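Local coordinates for protein CG4930 (Drosophila melanogaster, PDB 3ISM) that inhibits the nuclease EndoG by forming a protein complex with it, at residues N58-I70 and L91-D103. The protein carries 1 engineered substitution. Residues are numbered along the deposited sequence; the frame is centred on the assembly and turned at random.
Sequences NFDRTAAAARDVI and LLEEYRGDACFYD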
loop_
_atom_site.group_PDB
_atom_site.type_symbol
_atom_site.label_atom_id
_atom_site.label_comp_id
_atom_site.label_asym_id
_atom_site.label_seq_id
_atom_site.Cartn_x
_atom_site.Cartn_y
_atom_site.Cartn_z
ATOM N N ASN C 58 -18.658 21.714 19.459
ATOM C CA ASN C 58 -19.956 21.068 19.247
ATOM C C ASN C 58 -20.168 19.891 20.205
ATOM O O ASN C 58 -21.250 19.733 20.792
ATOM C CB ASN C 58 -20.107 20.599 17.793
ATOM C CG ASN C 58 -20.404 21.744 16.825
ATOM O OD1 ASN C 58 -20.613 22.894 17.239
ATOM N ND2 ASN C 58 -20.417 21.434 15.526
ATOM N N PHE C 59 -19.135 19.071 20.367
ATOM C CA PHE C 59 -19.231 17.969 21.317
ATOM C C PHE C 59 -19.257 18.475 22.749
ATOM O O PHE C 59 -20.029 17.957 23.560
ATOM C CB PHE C 59 -18.115 16.925 21.182
ATOM C CG PHE C 59 -18.257 15.791 22.185
ATOM C CD1 PHE C 59 -19.182 14.777 21.962
ATOM C CD2 PHE C 59 -17.527 15.779 23.372
ATOM C CE1 PHE C 59 -19.365 13.763 22.887
ATOM C CE2 PHE C 59 -17.700 14.748 24.308
ATOM C CZ PHE C 59 -18.612 13.741 24.065
ATOM N N ASP C 60 -18.408 19.452 23.073
ATOM C CA ASP C 60 -18.399 20.008 24.441
ATOM C C ASP C 60 -19.785 20.540 24.842
ATOM O O ASP C 60 -20.223 20.320 25.971
ATOM C CB ASP C 60 -17.335 21.095 24.583
ATOM C CG ASP C 60 -17.208 21.625 26.017
ATOM O OD1 ASP C 60 -18.186 22.166 26.577
ATOM O OD2 ASP C 60 -16.101 21.526 26.580
ATOM N N ARG C 61 -20.475 21.213 23.915
ATOM C CA ARG C 61 -21.837 21.684 24.159
ATOM C C ARG C 61 -22.872 20.556 24.235
ATOM O O ARG C 61 -23.840 20.656 24.968
ATOM C CB ARG C 61 -22.274 22.693 23.095
ATOM C CG ARG C 61 -21.619 24.070 23.184
ATOM C CD ARG C 61 -22.187 24.916 24.330
ATOM N NE ARG C 61 -23.618 25.219 24.183
ATOM C CZ ARG C 61 -24.112 26.204 23.428
ATOM N NH1 ARG C 61 -23.301 26.991 22.728
ATOM N NH2 ARG C 61 -25.426 26.397 23.363
ATOM N N THR C 62 -22.699 19.501 23.458
ATOM C CA THR C 62 -23.582 18.345 23.591
ATOM C C THR C 62 -23.354 17.608 24.929
ATOM O O THR C 62 -24.310 17.272 25.650
ATOM C CB THR C 62 -23.452 17.371 22.391
ATOM O OG1 THR C 62 -23.589 18.108 21.163
ATOM C CG2 THR C 62 -24.560 16.321 22.462
ATOM N N ALA C 63 -22.082 17.378 25.252
ATOM C CA ALA C 63 -21.699 16.773 26.513
ATOM C C ALA C 63 -22.291 17.522 27.712
ATOM O O ALA C 63 -22.801 16.893 28.641
ATOM C CB ALA C 63 -20.182 16.730 26.627
ATOM N N ALA C 64 -22.211 18.853 27.690
ATOM C CA ALA C 64 -22.654 19.682 28.815
ATOM C C ALA C 64 -24.160 19.585 28.993
ATOM O O ALA C 64 -24.665 19.544 30.123
ATOM C CB ALA C 64 -22.218 21.152 28.637
ATOM N N ALA C 65 -24.881 19.533 27.882
ATOM C CA ALA C 65 -26.328 19.339 27.935
ATOM C C ALA C 65 -26.697 17.945 28.479
ATOM O O ALA C 65 -27.655 17.791 29.252
ATOM C CB ALA C 65 -26.933 19.557 26.554
ATOM N N ALA C 66 -25.927 16.938 28.072
ATOM C CA ALA C 66 -26.131 15.581 28.563
ATOM C C ALA C 66 -25.893 15.494 30.068
ATOM O O ALA C 66 -26.702 14.911 30.777
ATOM C CB ALA C 66 -25.257 14.590 27.814
ATOM N N ARG C 67 -24.811 16.097 30.555
ATOM C CA ARG C 67 -24.507 16.096 31.992
ATOM C C ARG C 67 -25.585 16.777 32.842
ATOM O O ARG C 67 -25.884 16.316 33.949
ATOM C CB ARG C 67 -23.155 16.751 32.277
ATOM C CG ARG C 67 -21.986 15.950 31.774
ATOM C CD ARG C 67 -20.659 16.508 32.264
ATOM N NE ARG C 67 -20.451 17.904 31.910
ATOM C CZ ARG C 67 -19.825 18.297 30.805
ATOM N NH1 ARG C 67 -19.368 17.390 29.952
ATOM N NH2 ARG C 67 -19.668 19.596 30.554
ATOM N N ASP C 68 -26.132 17.880 32.331
ATOM C CA ASP C 68 -27.193 18.640 33.012
ATOM C C ASP C 68 -28.436 17.776 33.219
ATOM O O ASP C 68 -28.968 17.684 34.321
ATOM C CB ASP C 68 -27.568 19.869 32.183
ATOM C CG ASP C 68 -28.760 20.632 32.757
ATOM O OD1 ASP C 68 -28.768 20.922 33.978
ATOM O OD2 ASP C 68 -29.694 20.955 31.986
ATOM N N VAL C 69 -28.874 17.140 32.137
ATOM C CA VAL C 69 -30.054 16.295 32.121
ATOM C C VAL C 69 -29.901 15.039 32.996
ATOM O O VAL C 69 -30.826 14.665 33.712
ATOM C CB VAL C 69 -30.436 15.947 30.647
ATOM C CG1 VAL C 69 -31.347 14.753 30.570
ATOM C CG2 VAL C 69 -31.110 17.141 30.007
ATOM N N ILE C 70 -28.737 14.402 32.947
ATOM C CA ILE C 70 -28.472 13.249 33.804
ATOM C C ILE C 70 -28.618 13.643 35.282
ATOM O O ILE C 70 -29.218 12.912 36.079
ATOM C CB ILE C 70 -27.073 12.674 33.561
ATOM C CG1 ILE C 70 -27.013 11.938 32.214
ATOM C CG2 ILE C 70 -26.692 11.698 34.693
ATOM C CD1 ILE C 70 -25.599 11.807 31.611
ATOM N N LEU C 91 -28.597 7.369 29.121
ATOM C CA LEU C 91 -27.901 8.573 28.634
ATOM C C LEU C 91 -26.444 8.595 29.114
ATOM O O LEU C 91 -25.539 8.885 28.326
ATOM C CB LEU C 91 -28.633 9.873 29.032
ATOM C CG LEU C 91 -28.005 11.217 28.575
ATOM C CD1 LEU C 91 -27.796 11.253 27.081
ATOM C CD2 LEU C 91 -28.853 12.408 29.004
ATOM N N LEU C 92 -26.213 8.256 30.381
ATOM C CA LEU C 92 -24.854 8.243 30.920
ATOM C C LEU C 92 -23.949 7.285 30.145
ATOM O O LEU C 92 -22.829 7.640 29.782
ATOM C CB LEU C 92 -24.848 7.894 32.412
ATOM C CG LEU C 92 -23.524 7.957 33.184
ATOM C CD1 LEU C 92 -22.933 9.336 33.082
ATOM C CD2 LEU C 92 -23.768 7.599 34.647
ATOM N N GLU C 93 -24.449 6.080 29.901
ATOM C CA GLU C 93 -23.731 5.079 29.130
ATOM C C GLU C 93 -23.385 5.545 27.705
ATOM O O GLU C 93 -22.243 5.448 27.279
ATOM C CB GLU C 93 -24.560 3.797 29.070
ATOM C CG GLU C 93 -23.791 2.623 28.560
ATOM C CD GLU C 93 -24.207 1.316 29.234
ATOM O OE1 GLU C 93 -25.370 1.200 29.723
ATOM O OE2 GLU C 93 -23.348 0.411 29.270
ATOM N N GLU C 94 -24.382 6.038 26.975
ATOM C CA GLU C 94 -24.157 6.588 25.633
ATOM C C GLU C 94 -23.185 7.764 25.664
ATOM O O GLU C 94 -22.230 7.817 24.873
ATOM C CB GLU C 94 -25.481 7.028 25.005
ATOM C CG GLU C 94 -25.381 7.496 23.554
ATOM C CD GLU C 94 -25.157 6.366 22.565
ATOM O OE1 GLU C 94 -25.576 5.225 22.842
ATOM O OE2 GLU C 94 -24.576 6.627 21.495
ATOM N N TYR C 95 -23.412 8.696 26.585
ATOM C CA TYR C 95 -22.532 9.862 26.687
ATOM C C TYR C 95 -21.072 9.460 26.993
ATOM O O TYR C 95 -20.147 9.917 26.297
ATOM C CB TYR C 95 -23.079 10.923 27.642
ATOM C CG TYR C 95 -22.031 11.888 28.144
ATOM C CD1 TYR C 95 -21.189 12.557 27.262
ATOM C CD2 TYR C 95 -21.877 12.128 29.505
ATOM C CE1 TYR C 95 -20.210 13.418 27.730
ATOM C CE2 TYR C 95 -20.912 13.002 29.968
ATOM C CZ TYR C 95 -20.088 13.641 29.075
ATOM O OH TYR C 95 -19.133 14.517 29.513
ATOM N N ARG C 96 -20.873 8.598 27.995
ATOM C CA ARG C 96 -19.535 8.089 28.331
ATOM C C ARG C 96 -18.798 7.440 27.136
ATOM O O ARG C 96 -17.589 7.615 26.966
ATOM C CB ARG C 96 -19.626 7.063 29.467
ATOM C CG ARG C 96 -18.265 6.572 29.955
ATOM C CD ARG C 96 -18.403 5.601 31.114
ATOM N NE ARG C 96 -17.120 5.381 31.784
ATOM C CZ ARG C 96 -16.182 4.546 31.340
ATOM N NH1 ARG C 96 -16.384 3.836 30.232
ATOM N NH2 ARG C 96 -15.056 4.401 32.011
ATOM N N GLY C 97 -19.542 6.682 26.334
ATOM C CA GLY C 97 -18.989 6.012 25.161
ATOM C C GLY C 97 -18.401 7.004 24.182
ATOM O O GLY C 97 -17.365 6.748 23.578
ATOM N N ASP C 98 -19.065 8.142 24.027
ATOM C CA ASP C 98 -18.539 9.225 23.197
ATOM C C ASP C 98 -17.392 9.962 23.867
ATOM O O ASP C 98 -16.396 10.293 23.213
ATOM C CB ASP C 98 -19.655 10.207 22.832
ATOM C CG ASP C 98 -20.629 9.617 21.845
ATOM O OD1 ASP C 98 -20.196 8.794 21.020
ATOM O OD2 ASP C 98 -21.822 9.948 21.891
ATOM N N ALA C 99 -17.536 10.239 25.166
ATOM C CA ALA C 99 -16.487 10.941 25.904
ATOM C C ALA C 99 -15.129 10.226 25.849
ATOM O O ALA C 99 -14.086 10.889 25.791
ATOM C CB ALA C 99 -16.897 11.172 27.338
ATOM N N CYS C 100 -15.144 8.888 25.873
ATOM C CA CYS C 100 -13.923 8.081 25.772
ATOM C C CYS C 100 -13.145 8.357 24.486
ATOM O O CYS C 100 -11.931 8.144 24.438
ATOM C CB CYS C 100 -14.248 6.581 25.782
ATOM S SG CYS C 100 -14.835 5.885 27.336
ATOM N N PHE C 101 -13.853 8.757 23.434
ATOM C CA PHE C 101 -13.248 9.023 22.135
ATOM C C PHE C 101 -12.949 10.517 21.959
ATOM O O PHE C 101 -11.850 10.893 21.537
ATOM C CB PHE C 101 -14.168 8.520 21.008
ATOM C CG PHE C 101 -13.610 8.737 19.618
ATOM C CD1 PHE C 101 -12.714 7.828 19.060
ATOM C CD2 PHE C 101 -13.981 9.846 18.865
ATOM C CE1 PHE C 101 -12.202 8.022 17.782
ATOM C CE2 PHE C 101 -13.463 10.049 17.576
ATOM C CZ PHE C 101 -12.575 9.138 17.039
ATOM N N TYR C 102 -13.936 11.362 22.271
ATOM C CA TYR C 102 -13.811 12.814 22.042
ATOM C C TYR C 102 -13.166 13.627 23.182
ATOM O O TYR C 102 -12.386 14.528 22.902
ATOM C CB TYR C 102 -15.165 13.452 21.717
ATOM C CG TYR C 102 -15.852 12.923 20.490
ATOM C CD1 TYR C 102 -16.952 12.083 20.608
ATOM C CD2 TYR C 102 -15.412 13.265 19.217
ATOM C CE1 TYR C 102 -17.599 11.585 19.505
ATOM C CE2 TYR C 102 -16.044 12.765 18.094
ATOM C CZ TYR C 102 -17.143 11.931 18.248
ATOM O OH TYR C 102 -17.791 11.442 17.151
ATOM N N ASP C 103 -13.507 13.336 24.446
ATOM C CA ASP C 103 -13.184 14.265 25.556
ATOM C C ASP C 103 -13.339 13.638 26.948
ATOM O O ASP C 103 -14.310 13.932 27.665
ATOM C CB ASP C 103 -14.115 15.480 25.454
ATOM C CG ASP C 103 -13.492 16.774 25.987
ATOM O OD1 ASP C 103 -12.379 16.767 26.571
ATOM O OD2 ASP C 103 -14.153 17.819 25.821
#
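Two neighbouring helices of a helical bundle, 52-75 and 81-102, pack antiparallel here, with Phe59 and Tyr95 as interlocking knobs. The segment axes approach to 10.2 Å and their directions differ by 155°. Phe59 enters a hole formed by Tyr95, Asp98, Ala99 and Tyr102. With its CG anti to the backbone N (chi1 -180°), the ring is carried into the other helix. Tyr102 CB lies over one face, 3.8 Å from the Phe59 ring centroid, in a CH-pi contact. Phe59 CE1 touches Asp98 CB at 3.6 Å, and Phe59 CE2 meets Asp103 CB. Were Phe59 an alanine, the hole lined by Tyr95, Asp98, Ala99 and Tyr102 would probably stand unfilled, and Tyr102 CB would lose the ring face it rests on.

Tyr95 is in turn a knob, set among Phe59, Ala63, Ala66 and Arg67. Phe59 CZ comes to the edge of the Tyr95 ring, while Ala63 CB sits 3.5 Å from Tyr95 CE1. The Arg67 side chain crosses the hydroxyl end of Tyr95 at a slant, its CG close to Tyr95 CE2. A bend at chi3 (-57°) helps bring Arg67 NH1 to Tyr95 OH, where it donates a 2.9 Å hydrogen bond. The oxygen lies in the guanidinium plane.

This helical pair belongs to the region resembling the Ku C-terminal domain. Helix 32-43 packs on Phe59 through Ile40, and helix 104-120 packs on Arg67 and Leu92 through Trp110. At the other end the contact is aliphatic. Ile70 CG1 meets Leu91 CD2 at 3.7 Å, and Ile70 CD1 lies 3.9 Å from Leu92 CD1. Val69 CG1 also touches Leu91 CD2. The carboxylate of Asp98 forms a salt bridge with Arg93 of the CG8862 chain.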